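Glycosylation Associate Protein 2 (Streptococcus agalactiae serotype V, PDB 6OYC) probably acts with its partner Gap proteins in the glycosylation and accessory Sec export of a bacterial surface protein. Local coordinates at residues M26-I31 with Q117-F122; S37-T42 with S75-F80; L63-Q68 with Y84-P89; S182-E187 with R259-G264. One frame throughout, in Å; residues are numbered along the deposited sequence.

Interaction 1 (M26-I31 with Q117-F122)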
# COMPACT_ATOMS: atom_id res chain seq x y z
N MET B 26 4.02 12.83 -25.20
CA MET B 26 2.95 13.13 -24.26
C MET B 26 1.97 14.07 -24.97
O MET B 26 2.32 15.20 -25.30
CB MET B 26 3.48 13.75 -22.97
CG MET B 26 2.39 14.47 -22.16
SD MET B 26 2.98 15.27 -20.65
CE MET B 26 2.87 13.91 -19.54
N GLU B 27 0.76 13.59 -25.19
CA GLU B 27 -0.27 14.38 -25.86
C GLU B 27 -0.94 15.30 -24.85
O GLU B 27 -1.51 14.83 -23.85
CB GLU B 27 -1.29 13.46 -26.51
CG GLU B 27 -2.38 14.17 -27.29
CD GLU B 27 -3.37 13.18 -27.91
OE1 GLU B 27 -3.77 12.20 -27.22
OE2 GLU B 27 -3.74 13.37 -29.09
N TRP B 28 -0.88 16.59 -25.11
CA TRP B 28 -1.39 17.59 -24.18
C TRP B 28 -2.63 18.24 -24.79
O TRP B 28 -2.53 19.18 -25.59
CB TRP B 28 -0.30 18.61 -23.88
CG TRP B 28 -0.62 19.57 -22.76
CD1 TRP B 28 -1.37 20.70 -22.85
CD2 TRP B 28 -0.17 19.50 -21.41
NE1 TRP B 28 -1.42 21.34 -21.63
CE2 TRP B 28 -0.69 20.61 -20.73
CE3 TRP B 28 0.63 18.59 -20.70
CZ2 TRP B 28 -0.46 20.85 -19.37
CZ3 TRP B 28 0.88 18.83 -19.35
CH2 TRP B 28 0.33 19.94 -18.70
N LEU B 29 -3.81 17.73 -24.41
CA LEU B 29 -5.08 18.32 -24.82
C LEU B 29 -5.35 19.60 -24.03
O LEU B 29 -5.10 19.66 -22.83
CB LEU B 29 -6.22 17.33 -24.61
CG LEU B 29 -6.04 15.97 -25.29
CD1 LEU B 29 -7.24 15.03 -25.04
CD2 LEU B 29 -5.83 16.17 -26.78
N PHE B 30 -5.87 20.62 -24.71
CA PHE B 30 -6.18 21.89 -24.07
C PHE B 30 -7.53 22.42 -24.54
O PHE B 30 -7.78 22.48 -25.74
CB PHE B 30 -5.13 22.94 -24.39
CG PHE B 30 -5.47 24.28 -23.84
CD1 PHE B 30 -5.37 24.51 -22.47
CD2 PHE B 30 -5.93 25.30 -24.67
CE1 PHE B 30 -5.70 25.75 -21.94
CE2 PHE B 30 -6.25 26.53 -24.15
CZ PHE B 30 -6.14 26.77 -22.78
N ILE B 31 -8.37 22.83 -23.58
CA ILE B 31 -9.61 23.53 -23.89
C ILE B 31 -9.76 24.71 -22.93
O ILE B 31 -9.38 24.65 -21.76
CB ILE B 31 -10.86 22.63 -23.81
CG1 ILE B 31 -10.97 21.97 -22.44
CG2 ILE B 31 -10.86 21.59 -24.91
CD1 ILE B 31 -12.21 21.12 -22.28
N GLN B 117 7.71 20.46 -12.67
CA GLN B 117 7.56 19.34 -11.75
C GLN B 117 6.32 18.53 -12.10
O GLN B 117 6.38 17.30 -12.22
CB GLN B 117 7.49 19.84 -10.30
CG GLN B 117 7.28 18.72 -9.30
CD GLN B 117 7.24 19.20 -7.84
OE1 GLN B 117 8.04 18.77 -7.00
NE2 GLN B 117 6.30 20.09 -7.55
N LEU B 118 5.18 19.21 -12.32
CA LEU B 118 3.93 18.50 -12.57
C LEU B 118 3.97 17.77 -13.90
O LEU B 118 3.48 16.64 -14.00
CB LEU B 118 2.74 19.47 -12.53
CG LEU B 118 1.40 18.75 -12.68
CD1 LEU B 118 1.22 17.73 -11.54
CD2 LEU B 118 0.21 19.72 -12.75
N ILE B 119 4.54 18.40 -14.93
CA ILE B 119 4.69 17.72 -16.21
C ILE B 119 5.51 16.43 -16.04
O ILE B 119 5.14 15.37 -16.54
CB ILE B 119 5.34 18.67 -17.23
CG1 ILE B 119 4.35 19.77 -17.59
CG2 ILE B 119 5.86 17.88 -18.47
CD1 ILE B 119 4.99 21.02 -18.06
N ARG B 120 6.63 16.52 -15.31
CA ARG B 120 7.47 15.34 -15.09
C ARG B 120 6.72 14.27 -14.32
O ARG B 120 6.83 13.08 -14.63
CB ARG B 120 8.74 15.76 -14.34
CG ARG B 120 9.89 14.77 -14.41
CD ARG B 120 10.38 14.65 -15.85
NE ARG B 120 11.58 13.82 -16.00
CZ ARG B 120 12.04 13.42 -17.19
NH1 ARG B 120 11.40 13.77 -18.30
NH2 ARG B 120 13.13 12.67 -17.26
N GLN B 121 5.95 14.67 -13.30
CA GLN B 121 5.15 13.72 -12.52
C GLN B 121 4.09 13.04 -13.38
O GLN B 121 3.86 11.83 -13.26
CB GLN B 121 4.49 14.43 -11.34
CG GLN B 121 5.45 14.91 -10.27
CD GLN B 121 4.74 15.77 -9.22
OE1 GLN B 121 4.02 16.72 -9.55
NE2 GLN B 121 4.93 15.44 -7.96
N PHE B 122 3.39 13.81 -14.21
CA PHE B 122 2.50 13.20 -15.20
C PHE B 122 3.26 12.17 -16.03
O PHE B 122 2.87 11.00 -16.13
CB PHE B 122 1.91 14.29 -16.12
CG PHE B 122 0.80 15.10 -15.49
CD1 PHE B 122 0.32 14.81 -14.21
CD2 PHE B 122 0.21 16.15 -16.20
CE1 PHE B 122 -0.73 15.57 -13.65
CE2 PHE B 122 -0.82 16.91 -15.65
CZ PHE B 122 -1.29 16.63 -14.37
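Strand 26-31, which carries Met-26 and Trp-28, packs against the helical segment 117-122 at a closest axis distance of 11.2 Å, the two N-to-C directions 123° apart. At that spacing the backbones do not bond to each other, and the gap is bridged by long side chains, the usual way in which a helix settles on a sheet. Met-26 extends from the strand until its thioether bends at chi3 (-86°). The bend turns the terminal methyl toward the helix, where CE lies 3.6 Å from Phe-122 CB and also comes within 4.0 Å of Ile-119 O. Two residues further along, the indole of Trp-28 crosses both helix side chains at about a right angle with the far corner of its six-membered ring. Its CZ3 is 4.0 Å from Ile-119 CG1 and 4.2 Å from Phe-122 CD2. The second approach comes at the edge of the phenylalanine ring, near its plane. One face of that ring is occupied from within the helix, Leu-118 CG standing 3.8 Å above it, toward the rim. The indole N-H is used by strand 6-11: Trp-28 NE1 hydrogen-bonds to Gln-10 OE1. Helix 115-125 thus covers a sheet face shared by three strands: Trp-28 belongs to 26-31, Leu-64 to 62-65 and Phe-87 to 86-89, the last meeting Phe-122 edge to face.

Interaction 2 (S37-T42 with S75-F80)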
# COMPACT_ATOMS: atom_id res chain seq x y z
N SER B 37 -18.35 21.99 -22.96
CA SER B 37 -19.51 21.33 -23.55
C SER B 37 -19.15 20.68 -24.89
O SER B 37 -19.54 19.53 -25.15
CB SER B 37 -20.65 22.34 -23.74
OG SER B 37 -21.68 21.78 -24.55
N ASP B 38 -18.42 21.40 -25.74
CA ASP B 38 -17.90 20.78 -26.96
C ASP B 38 -17.12 19.51 -26.64
O ASP B 38 -17.29 18.48 -27.30
CB ASP B 38 -17.03 21.76 -27.73
CG ASP B 38 -17.82 22.91 -28.29
OD1 ASP B 38 -19.04 22.74 -28.47
OD2 ASP B 38 -17.23 23.99 -28.55
N PHE B 39 -16.28 19.55 -25.59
CA PHE B 39 -15.52 18.36 -25.25
C PHE B 39 -16.44 17.19 -24.90
O PHE B 39 -16.23 16.06 -25.36
CB PHE B 39 -14.55 18.64 -24.09
CG PHE B 39 -13.83 17.41 -23.62
CD1 PHE B 39 -12.69 16.96 -24.28
CD2 PHE B 39 -14.33 16.67 -22.57
CE1 PHE B 39 -12.04 15.82 -23.86
CE2 PHE B 39 -13.68 15.50 -22.15
CZ PHE B 39 -12.54 15.08 -22.80
N VAL B 40 -17.48 17.44 -24.09
CA VAL B 40 -18.40 16.35 -23.71
C VAL B 40 -18.97 15.66 -24.96
O VAL B 40 -19.02 14.42 -25.03
CB VAL B 40 -19.53 16.89 -22.82
CG1 VAL B 40 -20.50 15.77 -22.49
CG2 VAL B 40 -18.97 17.53 -21.56
N THR B 41 -19.39 16.45 -25.95
CA THR B 41 -19.92 15.88 -27.19
C THR B 41 -18.84 15.11 -27.94
O THR B 41 -19.02 13.94 -28.28
CB THR B 41 -20.50 17.00 -28.06
OG1 THR B 41 -21.65 17.56 -27.41
CG2 THR B 41 -20.86 16.48 -29.46
N THR B 42 -17.70 15.76 -28.21
CA THR B 42 -16.61 15.09 -28.94
C THR B 42 -16.13 13.83 -28.24
O THR B 42 -15.94 12.79 -28.88
CB THR B 42 -15.44 16.04 -29.14
OG1 THR B 42 -15.88 17.16 -29.92
CG2 THR B 42 -14.34 15.34 -29.89
N SER B 75 -18.79 20.21 -13.83
CA SER B 75 -19.38 18.97 -13.32
C SER B 75 -19.57 17.93 -14.42
O SER B 75 -19.51 16.72 -14.15
CB SER B 75 -20.72 19.26 -12.66
OG SER B 75 -20.55 20.08 -11.53
N SER B 76 -19.80 18.37 -15.66
CA SER B 76 -19.99 17.39 -16.72
C SER B 76 -18.70 16.63 -17.07
O SER B 76 -18.78 15.65 -17.82
CB SER B 76 -20.55 18.06 -17.97
OG SER B 76 -19.62 18.95 -18.54
N LEU B 77 -17.54 17.02 -16.54
CA LEU B 77 -16.34 16.22 -16.77
C LEU B 77 -16.23 15.05 -15.81
O LEU B 77 -15.31 14.24 -15.93
CB LEU B 77 -15.08 17.09 -16.69
CG LEU B 77 -15.07 18.20 -17.75
CD1 LEU B 77 -13.79 19.03 -17.66
CD2 LEU B 77 -15.25 17.63 -19.16
N SER B 78 -17.18 14.93 -14.88
CA SER B 78 -17.09 13.91 -13.84
C SER B 78 -17.13 12.50 -14.41
O SER B 78 -16.47 11.60 -13.87
CB SER B 78 -18.23 14.12 -12.85
OG SER B 78 -18.33 13.03 -11.96
N SER B 79 -17.87 12.27 -15.50
CA SER B 79 -17.97 10.92 -16.04
C SER B 79 -16.65 10.44 -16.63
O SER B 79 -16.46 9.23 -16.78
CB SER B 79 -19.06 10.86 -17.12
OG SER B 79 -18.64 11.49 -18.33
N PHE B 80 -15.73 11.34 -16.96
CA PHE B 80 -14.54 10.99 -17.72
C PHE B 80 -13.29 10.75 -16.86
O PHE B 80 -12.27 10.35 -17.42
CB PHE B 80 -14.22 12.09 -18.75
CG PHE B 80 -15.35 12.37 -19.69
CD1 PHE B 80 -15.64 11.50 -20.75
CD2 PHE B 80 -16.14 13.51 -19.54
CE1 PHE B 80 -16.69 11.76 -21.62
CE2 PHE B 80 -17.20 13.77 -20.41
CZ PHE B 80 -17.47 12.89 -21.45
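The ring of Phe-80 is flanked on both faces: Phe-39 presents CE2 to one, offset toward the rim, while Ser-79 OG sits 3.3 Å above the plane of the Phe-80 ring, over its centre, on the opposite one. Leu-77 CA lies at the edge, in plane. The two aromatics form a T-shaped pair, edge of Phe-39 to face of Phe-80, with centroids 5.5 Å apart and planes at 76°. Phe-39 reaches this position because its CG is anti to the backbone N (chi1 175°). Phe-39 CD2 also meets Leu-77 CD2, at 3.7 Å, so one phenylalanine touches two residues of the opposing turn. Val-40 works alongside it with both branches. Its CG1 is 4.3 Å from Phe-80 CZ, whereas CG2 lies 3.4 Å from Ser-76 OG. The polar partner of that hydroxyl is Glu-73 O, just ahead of the segment, to which Ser-76 OG is hydrogen-bonded. No hydrogen bond crosses between the segments, and the contact is apolar toward the sheet and more polar at its margin. Inward, Phe-39 rests on Leu-9 and Leu-77 on Val-11, both of strand 6-11. The arrangement is that of a flavodoxin-like three-layer alpha/beta fold: helix 36-52 makes the beta-alpha-beta crossover from strand 26-31 to strand 62-65, and the irregular connection leading to strand 86-89 packs beside it.

Interaction 3 (L63-Q68 with Y84-P89)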
# COMPACT_ATOMS: atom_id res chain seq x y z
N LEU B 63 -6.74 15.15 -15.52
CA LEU B 63 -7.45 16.39 -15.78
C LEU B 63 -6.72 17.49 -15.02
O LEU B 63 -6.64 17.44 -13.79
CB LEU B 63 -8.91 16.30 -15.33
CG LEU B 63 -9.72 17.60 -15.35
CD1 LEU B 63 -9.78 18.15 -16.77
CD2 LEU B 63 -11.15 17.40 -14.77
N LEU B 64 -6.18 18.46 -15.74
CA LEU B 64 -5.40 19.52 -15.14
C LEU B 64 -6.23 20.79 -15.12
O LEU B 64 -6.55 21.35 -16.18
CB LEU B 64 -4.07 19.73 -15.87
CG LEU B 64 -3.30 20.93 -15.32
CD1 LEU B 64 -3.03 20.78 -13.82
CD2 LEU B 64 -2.02 21.16 -16.10
N LEU B 65 -6.55 21.26 -13.93
CA LEU B 65 -7.39 22.44 -13.76
C LEU B 65 -6.49 23.59 -13.32
O LEU B 65 -5.92 23.56 -12.23
CB LEU B 65 -8.50 22.16 -12.74
CG LEU B 65 -9.47 21.03 -13.12
CD1 LEU B 65 -10.53 20.78 -12.02
CD2 LEU B 65 -10.15 21.32 -14.46
N THR B 66 -6.35 24.60 -14.17
CA THR B 66 -5.40 25.66 -13.87
C THR B 66 -6.05 26.94 -13.35
O THR B 66 -5.32 27.88 -13.02
CB THR B 66 -4.54 25.99 -15.09
OG1 THR B 66 -5.38 26.37 -16.19
CG2 THR B 66 -3.66 24.78 -15.49
N GLU B 67 -7.38 27.01 -13.26
CA GLU B 67 -8.07 28.22 -12.80
C GLU B 67 -8.65 28.03 -11.41
O GLU B 67 -8.87 26.90 -10.94
CB GLU B 67 -9.20 28.63 -13.76
CG GLU B 67 -8.83 28.61 -15.21
CD GLU B 67 -7.63 29.50 -15.50
OE1 GLU B 67 -7.64 30.67 -15.06
OE2 GLU B 67 -6.68 29.02 -16.16
N GLN B 68 -8.91 29.15 -10.73
CA GLN B 68 -9.46 29.05 -9.38
C GLN B 68 -10.90 28.56 -9.40
O GLN B 68 -11.28 27.69 -8.59
CB GLN B 68 -9.37 30.38 -8.66
CG GLN B 68 -10.16 30.34 -7.38
CD GLN B 68 -9.63 31.30 -6.34
OE1 GLN B 68 -9.27 30.89 -5.24
NE2 GLN B 68 -9.61 32.58 -6.67
N TYR B 84 -8.29 11.01 -7.79
CA TYR B 84 -6.84 11.26 -7.83
C TYR B 84 -6.31 11.56 -9.23
O TYR B 84 -5.10 11.80 -9.37
CB TYR B 84 -6.05 10.09 -7.24
CG TYR B 84 -6.49 9.78 -5.84
CD1 TYR B 84 -6.28 10.70 -4.83
CD2 TYR B 84 -7.13 8.59 -5.54
CE1 TYR B 84 -6.68 10.44 -3.53
CE2 TYR B 84 -7.54 8.32 -4.25
CZ TYR B 84 -7.32 9.26 -3.25
OH TYR B 84 -7.73 9.00 -1.95
N GLU B 85 -7.17 11.56 -10.25
CA GLU B 85 -6.75 11.93 -11.60
C GLU B 85 -6.92 13.42 -11.87
O GLU B 85 -6.63 13.87 -12.97
CB GLU B 85 -7.53 11.13 -12.65
CG GLU B 85 -7.14 9.66 -12.68
CD GLU B 85 -7.78 8.89 -13.84
OE1 GLU B 85 -8.65 9.46 -14.54
OE2 GLU B 85 -7.42 7.71 -14.02
N VAL B 86 -7.39 14.18 -10.89
CA VAL B 86 -7.69 15.59 -11.09
C VAL B 86 -6.66 16.41 -10.34
O VAL B 86 -6.26 16.05 -9.22
CB VAL B 86 -9.13 15.92 -10.63
CG1 VAL B 86 -9.44 17.41 -10.82
CG2 VAL B 86 -10.10 15.06 -11.42
N PHE B 87 -6.21 17.51 -10.96
CA PHE B 87 -5.14 18.31 -10.39
C PHE B 87 -5.52 19.78 -10.38
O PHE B 87 -6.09 20.30 -11.35
CB PHE B 87 -3.85 18.07 -11.18
CG PHE B 87 -3.34 16.68 -11.03
CD1 PHE B 87 -3.87 15.65 -11.80
CD2 PHE B 87 -2.36 16.39 -10.09
CE1 PHE B 87 -3.43 14.34 -11.64
CE2 PHE B 87 -1.90 15.08 -9.93
CZ PHE B 87 -2.44 14.05 -10.71
N TYR B 88 -5.16 20.46 -9.29
CA TYR B 88 -5.69 21.79 -9.01
C TYR B 88 -4.66 22.52 -8.16
O TYR B 88 -4.00 21.87 -7.33
CB TYR B 88 -7.04 21.67 -8.29
CG TYR B 88 -7.72 22.98 -7.92
CD1 TYR B 88 -8.60 23.59 -8.81
CD2 TYR B 88 -7.51 23.57 -6.68
CE1 TYR B 88 -9.23 24.79 -8.48
CE2 TYR B 88 -8.15 24.77 -6.34
CZ TYR B 88 -9.01 25.37 -7.24
OH TYR B 88 -9.65 26.54 -6.94
N PRO B 89 -4.47 23.82 -8.35
CA PRO B 89 -3.36 24.50 -7.67
C PRO B 89 -3.51 24.45 -6.15
O PRO B 89 -4.61 24.62 -5.61
CB PRO B 89 -3.44 25.94 -8.19
CG PRO B 89 -4.19 25.82 -9.47
CD PRO B 89 -5.19 24.74 -9.24
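Leu-63 and Leu-64 pair with Val-86 and Phe-87 as neighbouring parallel strands, their axes 4.8 Å apart and inclined by 16°, near the middle of a five-stranded sheet whose 2-1-3-4-5 order is that of a flavodoxin-like fold. Leu-63 is gripped at both polar atoms: its N donates to Glu-85 O (2.9 Å), and its O accepts from Phe-87 N (2.9 Å). The ladder then advances to Leu-65 N, which meets Phe-87 O at 2.8 Å. It does not go further in the regular way, because Pro-89 has no N-H to offer; Leu-65 O is met instead by Pro-89 CD, at 3.3 Å, and by a weak bond from Tyr-110 OH. Side chains divide between the two faces. On one, Leu-65 CD1 touches Val-86 CG1 at 3.7 Å, with Leu-63 beside them, against Phe-101 and Leu-102 of helix 96-104. On the other, the Leu-64 and Phe-87 side chains cross at about a right angle, Leu-64 CD1 3.9 Å from Phe-87 CB. Past the strand end the loop folds round Tyr-88, whose CG is anti to the backbone N (chi1 180°). Pro-89 CD lies over one face of its ring, offset toward the rim. At the far end of the ring the phenol donates to Gln-68 O, which lies at the ring edge; the bond from Tyr-88 OH is 2.6 Å long, in the carbonyl plane and on a lone pair, with a C=O...O angle of 122°.

Interaction 4 (S182-E187 with R259-G264)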
# COMPACT_ATOMS: atom_id res chain seq x y z
N SER B 182 13.08 3.47 -17.31
CA SER B 182 13.12 4.84 -17.79
C SER B 182 11.74 5.47 -17.86
O SER B 182 11.63 6.67 -18.13
CB SER B 182 13.79 4.89 -19.17
OG SER B 182 13.26 3.88 -20.00
N ASP B 183 10.67 4.71 -17.59
CA ASP B 183 9.31 5.20 -17.81
C ASP B 183 8.58 5.64 -16.55
O ASP B 183 7.57 6.34 -16.67
CB ASP B 183 8.48 4.13 -18.51
CG ASP B 183 9.03 3.80 -19.87
OD1 ASP B 183 9.37 4.73 -20.64
OD2 ASP B 183 9.15 2.62 -20.17
N PHE B 184 9.06 5.28 -15.35
CA PHE B 184 8.47 5.76 -14.11
C PHE B 184 9.59 6.00 -13.10
O PHE B 184 10.76 5.76 -13.36
CB PHE B 184 7.42 4.78 -13.56
CG PHE B 184 7.80 3.32 -13.67
CD1 PHE B 184 8.70 2.75 -12.79
CD2 PHE B 184 7.22 2.52 -14.65
CE1 PHE B 184 9.04 1.39 -12.89
CE2 PHE B 184 7.55 1.18 -14.75
CZ PHE B 184 8.46 0.61 -13.87
N TYR B 185 9.21 6.52 -11.93
CA TYR B 185 10.16 6.69 -10.85
C TYR B 185 10.53 5.33 -10.28
O TYR B 185 9.71 4.40 -10.24
CB TYR B 185 9.58 7.57 -9.74
CG TYR B 185 9.30 8.97 -10.20
CD1 TYR B 185 8.09 9.30 -10.81
CD2 TYR B 185 10.27 9.96 -10.06
CE1 TYR B 185 7.84 10.60 -11.25
CE2 TYR B 185 10.04 11.25 -10.49
CZ TYR B 185 8.83 11.56 -11.09
OH TYR B 185 8.60 12.85 -11.50
N ASN B 186 11.78 5.21 -9.85
CA ASN B 186 12.29 3.99 -9.23
C ASN B 186 12.48 4.29 -7.76
O ASN B 186 13.38 5.06 -7.39
CB ASN B 186 13.58 3.53 -9.89
CG ASN B 186 13.38 3.23 -11.36
OD1 ASN B 186 13.03 2.11 -11.73
ND2 ASN B 186 13.58 4.24 -12.20
N GLU B 187 11.63 3.70 -6.93
CA GLU B 187 11.65 3.94 -5.51
C GLU B 187 12.53 2.91 -4.82
O GLU B 187 12.48 1.72 -5.13
CB GLU B 187 10.23 3.88 -4.94
CG GLU B 187 9.45 5.14 -5.15
CD GLU B 187 8.06 5.13 -4.48
OE1 GLU B 187 7.59 4.06 -4.02
OE2 GLU B 187 7.44 6.21 -4.42
N ARG B 259 12.10 -2.02 -3.15
CA ARG B 259 12.11 -1.28 -4.41
C ARG B 259 10.72 -1.31 -5.03
O ARG B 259 10.07 -2.35 -5.05
CB ARG B 259 13.16 -1.84 -5.37
CG ARG B 259 12.89 -3.26 -5.87
CD ARG B 259 12.35 -3.17 -7.27
NE ARG B 259 12.34 -4.47 -7.92
CZ ARG B 259 11.69 -4.72 -9.06
NH1 ARG B 259 11.01 -3.75 -9.67
NH2 ARG B 259 11.74 -5.92 -9.59
N ARG B 260 10.26 -0.16 -5.53
CA ARG B 260 8.87 0.02 -5.94
C ARG B 260 8.79 0.82 -7.23
O ARG B 260 9.61 1.71 -7.49
CB ARG B 260 8.04 0.73 -4.85
CG ARG B 260 7.89 -0.09 -3.57
CD ARG B 260 7.43 0.73 -2.35
NE ARG B 260 7.52 -0.09 -1.14
CZ ARG B 260 7.82 0.38 0.06
NH1 ARG B 260 8.05 1.68 0.21
NH2 ARG B 260 7.87 -0.43 1.10
N ASN B 261 7.77 0.52 -8.04
CA ASN B 261 7.38 1.44 -9.11
C ASN B 261 6.79 2.69 -8.45
O ASN B 261 5.79 2.60 -7.73
CB ASN B 261 6.36 0.80 -10.05
CG ASN B 261 6.91 -0.41 -10.82
OD1 ASN B 261 8.08 -0.81 -10.69
ND2 ASN B 261 6.04 -1.01 -11.63
N GLY B 262 7.43 3.84 -8.67
CA GLY B 262 7.08 5.05 -7.96
C GLY B 262 6.42 6.10 -8.85
O GLY B 262 6.55 6.09 -10.07
N ARG B 263 5.71 7.02 -8.22
CA ARG B 263 4.96 8.04 -8.94
C ARG B 263 5.45 9.45 -8.65
O ARG B 263 4.80 10.42 -9.05
CB ARG B 263 3.46 7.89 -8.62
CG ARG B 263 2.93 6.50 -9.00
CD ARG B 263 1.44 6.36 -8.71
NE ARG B 263 0.97 5.02 -9.02
CZ ARG B 263 0.50 4.63 -10.21
NH1 ARG B 263 0.43 5.50 -11.23
NH2 ARG B 263 0.11 3.38 -10.37
N GLY B 264 6.57 9.58 -7.95
CA GLY B 264 7.15 10.89 -7.73
C GLY B 264 6.30 11.84 -6.92
O GLY B 264 6.50 13.05 -7.02
O HOH W 1 8.47 8.04 -6.57
O HOH W 2 5.18 6.80 -5.49
O HOH W 3 4.98 3.52 -5.30
O HOH W 4 6.74 3.79 -1.50
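Tyr-185 and Glu-187 both set CG anti to the carbonyl carbon (chi1 -64° and -80°), and each leans over a glycine of the partner segment, Gly-264 just past the strand end for Tyr-185 and Gly-262 on the strand for Glu-187. Over the centre of the Tyr-185 ring sits Gly-264 CA, 3.5 Å above the plane, in a CH-pi contact this close because no side chain intervenes. Likewise the extended Glu-187 lays its CD 3.6 Å from Gly-262 CA. The carboxylate is held across the contact through four waters rather than directly. Two at Glu-187 OE2 lead to Gly-264 N and Arg-263 N; two at OE1 lead to Asn-261 O and Arg-260 NH1, the last water 3.0 Å from that nitrogen. Arg-260 itself makes its salt bridges with Glu-283 and Glu-308. The backbones themselves form an antiparallel ladder, Gly-262 N to Tyr-185 O at 2.8 Å, then a reciprocal pair between Glu-187 and Arg-260; the bond from Tyr-185 N to Gly-262 O is weak. Before the strand, Phe-184 receives Asn-261 CB over one face, and its CE1 lies 3.3 Å from Asn-261 OD1, the amide plane turned 35° from the ring. Asn-261 ND2 also binds a glycerol, probably from the crystallisation liquor. The pairing of strands 185-195 and 251-262 is a typical antiparallel beta ladder, here belonging to the beta-rich middle of the chain, with Tyr-185 abutting helix 115-125.

How the interactions relate
Interactions 1, 2 and 3 describe one alpha/beta unit from three positions. Interactions 1 and 3 are buried; in 3 the strands are joined by backbone bonds, and interaction 1 covers the sheet face carrying Leu-64 and Phe-87. Interaction 2 lies on the opposite face, reaching Leu-63 through Leu-77, and is only partly buried. Both flanking contacts rely on apolar and aromatic touches without a hydrogen bond between their segments. Interaction 4, also partly buried, belongs to an antiparallel sheet and combines backbone pairing with ordered water around a carboxylate. It adjoins interaction 1, Gln-121 NE2 lying 3.0 Å from Gly-264 O, so helix 115-125 faces both sheets; interaction 2 stays about 15 Å from interaction 4 at the nearest atoms.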